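Local coordinates for odorant-binding protein 1d (Locusta migratoria, PDB 4PT1) that probably binds odorants as a secreted, mainly helical insect odorant-binding protein, at residues D45-K48 and C49-K52; L51-I54 and M55-N59. All blocks are in the same frame, centred on the assembly; numbering follows the deposited sequence.

Contact 1: residues D45-K48 and C49-K52; sequences DDFK and CYLK
Phe-47 and Leu-51 meet one turn apart in a local, within-helix contact in the first two turns of helix 45-57. The evidence for apolar packing is the position of the leucine branch: Leu-51 CG lies over one face of the Phe-47 ring, and both methyls reach the far end of that ring. Leu-51 CD1 is 3.8 Å from Phe-47 CE2, while Leu-51 CD2 is 3.9 Å from Phe-47 CZ. Two torsions bring this about. The ring of Phe-47 leaves with CG opposite its backbone N (chi1 177°) and Leu-51 carries CG beside its own N (chi1 -65°), which leans the leucine back toward the preceding turn. Tyr-50 approaches the same ring obliquely and more loosely, with CD2 4.3 Å from Phe-47 CE1.

Beneath the side chains, four i to i+4 backbone bonds establish regular alpha-helix. The bond from Leu-51 N to Phe-47 O is 3.0 Å long and nearly straight, at 165° at the hydrogen; that from Cys-49 N to Asp-45 O is longer, at 3.3 Å. In the PBP/GOBP fold such helices are tied together by disulfides, and Cys-49 supplies one half of the bridge to Cys-100 on helix 99-113. Its SG, held beside the backbone N, passes 3.7 Å from Asp-45 O. Lys-48 stretches out in an extended chain to a salt bridge with Glu-101, and Lys-52 makes one with Asp-63. The buried face is different: Phe-47 packs on Met-32 and Leu-33 of helix 30-37, and Tyr-50 turns its OH to a hydrogen bond with Asp-19. Leu-51, besides packing on one face of the Phe-47 ring, lines the pocket occupied by 2-(2-methoxyethoxy)ethanol.

Contact 2: residues L51-I54 and M55-N59; sequences LKCI and MVEFN
The Phe-58 ring receives Ile-54 at its edge: methyl CG2 lies in the plane of the ring, 3.7 Å from Phe-58 CD2. The two side chains run side by side and point the same way, as expected for residues one turn apart. The isoleucine CG2 branch stands opposite its own backbone N, which directs it along the helix toward the aromatic. Ile-54 O comes to the same ring atom obliquely, 3.3 Å from Phe-58 CD2, and also accepts the 3.0 Å hydrogen bond from Phe-58 N, bent to 145° at the hydrogen. Ile-54 O thus meets Phe-58 twice, through its amide and through CD2. Val-18 of helix 15-26 touches Ile-54 and Phe-58 alike. Cut back to an alanine, Phe-58 would probably leave the Ile-54 methyl without its aromatic neighbour and open a gap beside Val-18.

Round the helix the contacts run mainly between side-chain carbons and the preceding carbonyls. Lys-52 lies alongside Val-56, its CE 4.0 Å from Val-56 CG2, and that same methyl sits 3.3 Å from Lys-52 O. Glu-57 CG, set beside its own N, lies 3.2 Å from Cys-53 O, the oxygen that also accepts the bond from Glu-57 N; Cys-53 itself is joined by a disulfide to Cys-22. On another side Met-55 reaches Ala-103 of helix 99-113 and Phe-67, while Ile-54 borders the pocket holding 2-(2-methoxyethoxy)ethanol.

Past Glu-57 the backbone leaves helical geometry at Phe-58, whose N makes a weak second bond to Met-55 O. Asn-59 then adopts a positive phi of 66° and turns its N to Val-56 O at 3.2 Å. With Ser-60 N directed to Met-55 O, the pattern is a Schellman motif, Asn-59 being the C-prime residue that closes the helix.

Both contacts belong to helix 45-57 and follow one another along it: contact 1 covers its opening turns, contact 2 its last turns and the exit into the loop. Their centres are about 10 Å apart, and the shared residues, Leu-51 and Lys-52, are the only junction between them. The two disulfides of this helix are divided between them, Cys-49 to helix 99-113 in contact 1 and Cys-53 to helix 15-26 in contact 2, which ties it to two neighbours. Leu-51 and Ile-54 line the same pocket as His-107 and Phe-125, and the 2-(2-methoxyethoxy)ethanol held there may mark where odorants bind.

Contact 1: residues D45-K48 and C49-K52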
ATOM      1  N   ASP A  45       0.636  -7.005 -13.844  1.00 24.21           N
ATOM      2  CA  ASP A  45      -0.648  -6.326 -13.884  1.00 22.03           C
ATOM      3  C   ASP A  45      -1.499  -6.689 -12.676  1.00 17.31           C
ATOM      4  O   ASP A  45      -2.171  -5.828 -12.149  1.00 17.12           O
ATOM      5  CB  ASP A  45      -1.429  -6.671 -15.157  1.00 24.89           C
ATOM      6  CG  ASP A  45      -0.894  -5.965 -16.396  1.00 32.96           C
ATOM      7  OD1 ASP A  45       0.094  -5.213 -16.279  1.00 38.93           O
ATOM      8  OD2 ASP A  45      -1.459  -6.167 -17.492  1.00 32.33           O
ATOM      9  N   ASP A  46      -1.486  -7.952 -12.259  1.00 16.98           N
ATOM     10  CA  ASP A  46      -2.264  -8.384 -11.083  1.00 17.70           C
ATOM     11  C   ASP A  46      -1.755  -7.811  -9.768  1.00 17.16           C
ATOM     12  O   ASP A  46      -2.548  -7.491  -8.897  1.00 14.94           O
ATOM     13  CB  ASP A  46      -2.304  -9.907 -10.951  1.00 18.61           C
ATOM     14  CG  ASP A  46      -3.020 -10.580 -12.111  1.00 22.74           C
ATOM     15  OD1 ASP A  46      -4.011 -10.008 -12.586  1.00 23.57           O
ATOM     16  OD2 ASP A  46      -2.601 -11.684 -12.517  1.00 22.28           O
ATOM     17  N   PHE A  47      -0.442  -7.697  -9.614  1.00 17.29           N
ATOM     18  CA  PHE A  47       0.089  -7.043  -8.419  1.00 18.53           C
ATOM     19  C   PHE A  47      -0.362  -5.567  -8.323  1.00 16.41           C
ATOM     20  O   PHE A  47      -0.764  -5.099  -7.257  1.00 15.14           O
ATOM     21  CB  PHE A  47       1.605  -7.171  -8.333  1.00 21.08           C
ATOM     22  CG  PHE A  47       2.181  -6.439  -7.163  1.00 21.72           C
ATOM     23  CD1 PHE A  47       1.981  -6.917  -5.893  1.00 23.50           C
ATOM     24  CD2 PHE A  47       2.860  -5.249  -7.340  1.00 26.74           C
ATOM     25  CE1 PHE A  47       2.485  -6.231  -4.797  1.00 24.99           C
ATOM     26  CE2 PHE A  47       3.362  -4.551  -6.255  1.00 25.13           C
ATOM     27  CZ  PHE A  47       3.165  -5.049  -4.982  1.00 25.47           C
ATOM     28  N   LYS A  48      -0.330  -4.831  -9.424  1.00 15.55           N
ATOM     29  CA  LYS A  48      -0.850  -3.457  -9.424  1.00 16.96           C
ATOM     30  C   LYS A  48      -2.316  -3.382  -8.954  1.00 16.82           C
ATOM     31  O   LYS A  48      -2.708  -2.498  -8.172  1.00 15.51           O
ATOM     32  CB  LYS A  48      -0.712  -2.838 -10.810  1.00 18.80           C
ATOM     33  CG  LYS A  48       0.731  -2.873 -11.307  1.00 18.80           C
ATOM     34  CD  LYS A  48       0.922  -2.001 -12.526  1.00 21.68           C
ATOM     35  CE  LYS A  48       2.342  -2.128 -13.054  1.00 22.90           C
ATOM     36  NZ  LYS A  48       2.467  -1.587 -14.431  1.00 26.15           N
ATOM     37  N   CYS A  49      -3.127  -4.316  -9.426  1.00 15.61           N
ATOM     38  CA  CYS A  49      -4.532  -4.322  -9.053  1.00 12.39           C
ATOM     39  C   CYS A  49      -4.711  -4.768  -7.603  1.00 12.93           C
ATOM     40  O   CYS A  49      -5.659  -4.368  -6.966  1.00 13.23           O
ATOM     41  CB  CYS A  49      -5.343  -5.181 -10.027  1.00 12.95           C
ATOM     42  SG  CYS A  49      -5.527  -4.410 -11.663  1.00 16.55           S
ATOM     43  N   TYR A  50      -3.762  -5.542  -7.081  1.00 13.11           N
ATOM     44  CA  TYR A  50      -3.727  -5.861  -5.658  1.00 11.68           C
ATOM     45  C   TYR A  50      -3.499  -4.595  -4.799  1.00 11.52           C
ATOM     46  O   TYR A  50      -4.213  -4.378  -3.817  1.00 10.47           O
ATOM     47  CB  TYR A  50      -2.660  -6.903  -5.388  1.00 12.54           C
ATOM     48  CG  TYR A  50      -2.473  -7.226  -3.933  1.00 12.22           C
ATOM     49  CD1 TYR A  50      -3.298  -8.162  -3.295  1.00 13.60           C
ATOM     50  CD2 TYR A  50      -1.462  -6.632  -3.195  1.00 11.76           C
ATOM     51  CE1 TYR A  50      -3.108  -8.475  -1.970  1.00 16.01           C
ATOM     52  CE2 TYR A  50      -1.274  -6.926  -1.851  1.00 13.05           C
ATOM     53  CZ  TYR A  50      -2.104  -7.843  -1.251  1.00 14.67           C
ATOM     54  OH  TYR A  50      -1.897  -8.136   0.046  1.00 14.64           O
ATOM     55  N   LEU A  51      -2.517  -3.759  -5.155  1.00 11.87           N
ATOM     56  CA  LEU A  51      -2.330  -2.444  -4.518  1.00 13.29           C
ATOM     57  C   LEU A  51      -3.605  -1.606  -4.585  1.00 11.77           C
ATOM     58  O   LEU A  51      -4.053  -1.030  -3.572  1.00 11.18           O
ATOM     59  CB  LEU A  51      -1.170  -1.661  -5.160  1.00 16.12           C
ATOM     60  CG  LEU A  51       0.231  -2.282  -4.986  1.00 17.34           C
ATOM     61  CD1 LEU A  51       1.262  -1.438  -5.723  1.00 23.79           C
ATOM     62  CD2 LEU A  51       0.620  -2.470  -3.516  1.00 19.98           C
ATOM     63  N   LYS A  52      -4.198  -1.552  -5.777  1.00 12.06           N
ATOM     64  CA  LYS A  52      -5.457  -0.834  -5.971  1.00 11.56           C
ATOM     65  C   LYS A  52      -6.537  -1.376  -5.040  1.00 11.34           C
ATOM     66  O   LYS A  52      -7.264  -0.611  -4.403  1.00 11.00           O
ATOM     67  CB  LYS A  52      -5.876  -0.891  -7.456  1.00 14.07           C
ATOM     68  CG  LYS A  52      -7.216  -0.265  -7.792  1.00 14.60           C
ATOM     69  CD  LYS A  52      -8.338  -1.267  -7.812  1.00 17.12           C
ATOM     70  CE  LYS A  52      -9.563  -0.660  -8.478  1.00 17.18           C
ATOM     71  NZ  LYS A  52     -10.673  -1.621  -8.459  1.00 18.69           N
TER

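Contact 2: residues L51-I54 and M55-N59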
ATOM      1  N   LEU A  51      -2.517  -3.759  -5.155  1.00 11.87           N
ATOM      2  CA  LEU A  51      -2.330  -2.444  -4.518  1.00 13.29           C
ATOM      3  C   LEU A  51      -3.605  -1.606  -4.585  1.00 11.77           C
ATOM      4  O   LEU A  51      -4.053  -1.030  -3.572  1.00 11.18           O
ATOM      5  CB  LEU A  51      -1.170  -1.661  -5.160  1.00 16.12           C
ATOM      6  CG  LEU A  51       0.231  -2.282  -4.986  1.00 17.34           C
ATOM      7  CD1 LEU A  51       1.262  -1.438  -5.723  1.00 23.79           C
ATOM      8  CD2 LEU A  51       0.620  -2.470  -3.516  1.00 19.98           C
ATOM      9  N   LYS A  52      -4.198  -1.552  -5.777  1.00 12.06           N
ATOM     10  CA  LYS A  52      -5.457  -0.834  -5.971  1.00 11.56           C
ATOM     11  C   LYS A  52      -6.537  -1.376  -5.040  1.00 11.34           C
ATOM     12  O   LYS A  52      -7.264  -0.611  -4.403  1.00 11.00           O
ATOM     13  CB  LYS A  52      -5.876  -0.891  -7.456  1.00 14.07           C
ATOM     14  CG  LYS A  52      -7.216  -0.265  -7.792  1.00 14.60           C
ATOM     15  CD  LYS A  52      -8.338  -1.267  -7.812  1.00 17.12           C
ATOM     16  CE  LYS A  52      -9.563  -0.660  -8.478  1.00 17.18           C
ATOM     17  NZ  LYS A  52     -10.673  -1.621  -8.459  1.00 18.69           N
ATOM     18  N   CYS A  53      -6.631  -2.692  -4.934  1.00 11.16           N
ATOM     19  CA  CYS A  53      -7.672  -3.311  -4.126  1.00 10.89           C
ATOM     20  C   CYS A  53      -7.530  -2.939  -2.654  1.00 11.16           C
ATOM     21  O   CYS A  53      -8.525  -2.658  -2.002  1.00 12.44           O
ATOM     22  CB  CYS A  53      -7.637  -4.833  -4.311  1.00 11.32           C
ATOM     23  SG  CYS A  53      -8.861  -5.712  -3.341  1.00 14.36           S
ATOM     24  N   ILE A  54      -6.306  -2.956  -2.131  1.00 11.25           N
ATOM     25  CA  ILE A  54      -6.024  -2.516  -0.763  1.00 12.92           C
ATOM     26  C   ILE A  54      -6.491  -1.067  -0.579  1.00 12.98           C
ATOM     27  O   ILE A  54      -7.157  -0.735   0.391  1.00 12.05           O
ATOM     28  CB  ILE A  54      -4.529  -2.649  -0.401  1.00 16.09           C
ATOM     29  CG1 ILE A  54      -4.167  -4.113  -0.159  1.00 18.03           C
ATOM     30  CG2 ILE A  54      -4.186  -1.872   0.886  1.00 17.87           C
ATOM     31  CD1 ILE A  54      -2.679  -4.296  -0.013  1.00 21.02           C
ATOM     32  N   MET A  55      -6.157  -0.198  -1.526  1.00 10.64           N
ATOM     33  CA  MET A  55      -6.534   1.201  -1.363  1.00  9.68           C
ATOM     34  C   MET A  55      -8.052   1.362  -1.351  1.00  9.60           C
ATOM     35  O   MET A  55      -8.582   2.180  -0.598  1.00 13.84           O
ATOM     36  CB  MET A  55      -5.892   2.070  -2.440  1.00  9.98           C
ATOM     37  CG  MET A  55      -4.378   2.124  -2.342  1.00 11.62           C
ATOM     38  SD  MET A  55      -3.678   3.220  -3.576  1.00 13.84           S
ATOM     39  CE  MET A  55      -4.014   4.810  -2.805  1.00 12.21           C
ATOM     40  N   VAL A  56      -8.748   0.594  -2.185  1.00 10.36           N
ATOM     41  CA  VAL A  56     -10.227   0.661  -2.254  1.00 11.59           C
ATOM     42  C   VAL A  56     -10.821   0.188  -0.942  1.00 12.89           C
ATOM     43  O   VAL A  56     -11.729   0.803  -0.415  1.00 13.89           O
ATOM     44  CB  VAL A  56     -10.804  -0.165  -3.424  1.00 11.88           C
ATOM     45  CG1 VAL A  56     -12.323  -0.201  -3.331  1.00 13.43           C
ATOM     46  CG2 VAL A  56     -10.375   0.434  -4.754  1.00 13.91           C
ATOM     47  N   GLU A  57     -10.274  -0.889  -0.392  1.00 12.43           N
ATOM     48  CA  GLU A  57     -10.783  -1.429   0.869  1.00 13.93           C
ATOM     49  C   GLU A  57     -10.523  -0.461   2.051  1.00 16.92           C
ATOM     50  O   GLU A  57     -11.295  -0.432   3.022  1.00 19.80           O
ATOM     51  CB  GLU A  57     -10.168  -2.800   1.126  1.00 15.47           C
ATOM     52  CG  GLU A  57     -10.631  -3.867   0.147  1.00 17.59           C
ATOM     53  CD  GLU A  57     -12.096  -4.212   0.285  1.00 20.29           C
ATOM     54  OE1 GLU A  57     -12.529  -4.575   1.401  1.00 21.24           O
ATOM     55  OE2 GLU A  57     -12.810  -4.145  -0.734  1.00 22.96           O
ATOM     56  N   PHE A  58      -9.478   0.356   1.954  1.00 17.36           N
ATOM     57  CA  PHE A  58      -9.215   1.382   2.988  1.00 17.69           C
ATOM     58  C   PHE A  58      -9.577   2.810   2.556  1.00 17.54           C
ATOM     59  O   PHE A  58      -9.021   3.784   3.067  1.00 18.53           O
ATOM     60  CB  PHE A  58      -7.761   1.300   3.464  1.00 17.33           C
ATOM     61  CG  PHE A  58      -7.433   0.009   4.154  1.00 22.78           C
ATOM     62  CD1 PHE A  58      -8.039  -0.312   5.365  1.00 24.96           C
ATOM     63  CD2 PHE A  58      -6.529  -0.887   3.597  1.00 24.74           C
ATOM     64  CE1 PHE A  58      -7.754  -1.516   6.004  1.00 26.35           C
ATOM     65  CE2 PHE A  58      -6.231  -2.086   4.235  1.00 27.06           C
ATOM     66  CZ  PHE A  58      -6.843  -2.393   5.446  1.00 25.55           C
ATOM     67  N   ASN A  59     -10.520   2.925   1.621  1.00 16.04           N
ATOM     68  CA  ASN A  59     -11.179   4.197   1.294  1.00 18.00           C
ATOM     69  C   ASN A  59     -10.314   5.299   0.667  1.00 17.55           C
ATOM     70  O   ASN A  59     -10.812   6.415   0.468  1.00 18.62           O
ATOM     71  CB  ASN A  59     -11.859   4.785   2.542  1.00 21.04           C
ATOM     72  CG  ASN A  59     -12.696   3.771   3.280  1.00 24.95           C
ATOM     73  OD1 ASN A  59     -12.377   3.396   4.418  1.00 31.13           O
ATOM     74  ND2 ASN A  59     -13.773   3.305   2.631  1.00 23.35           N
TER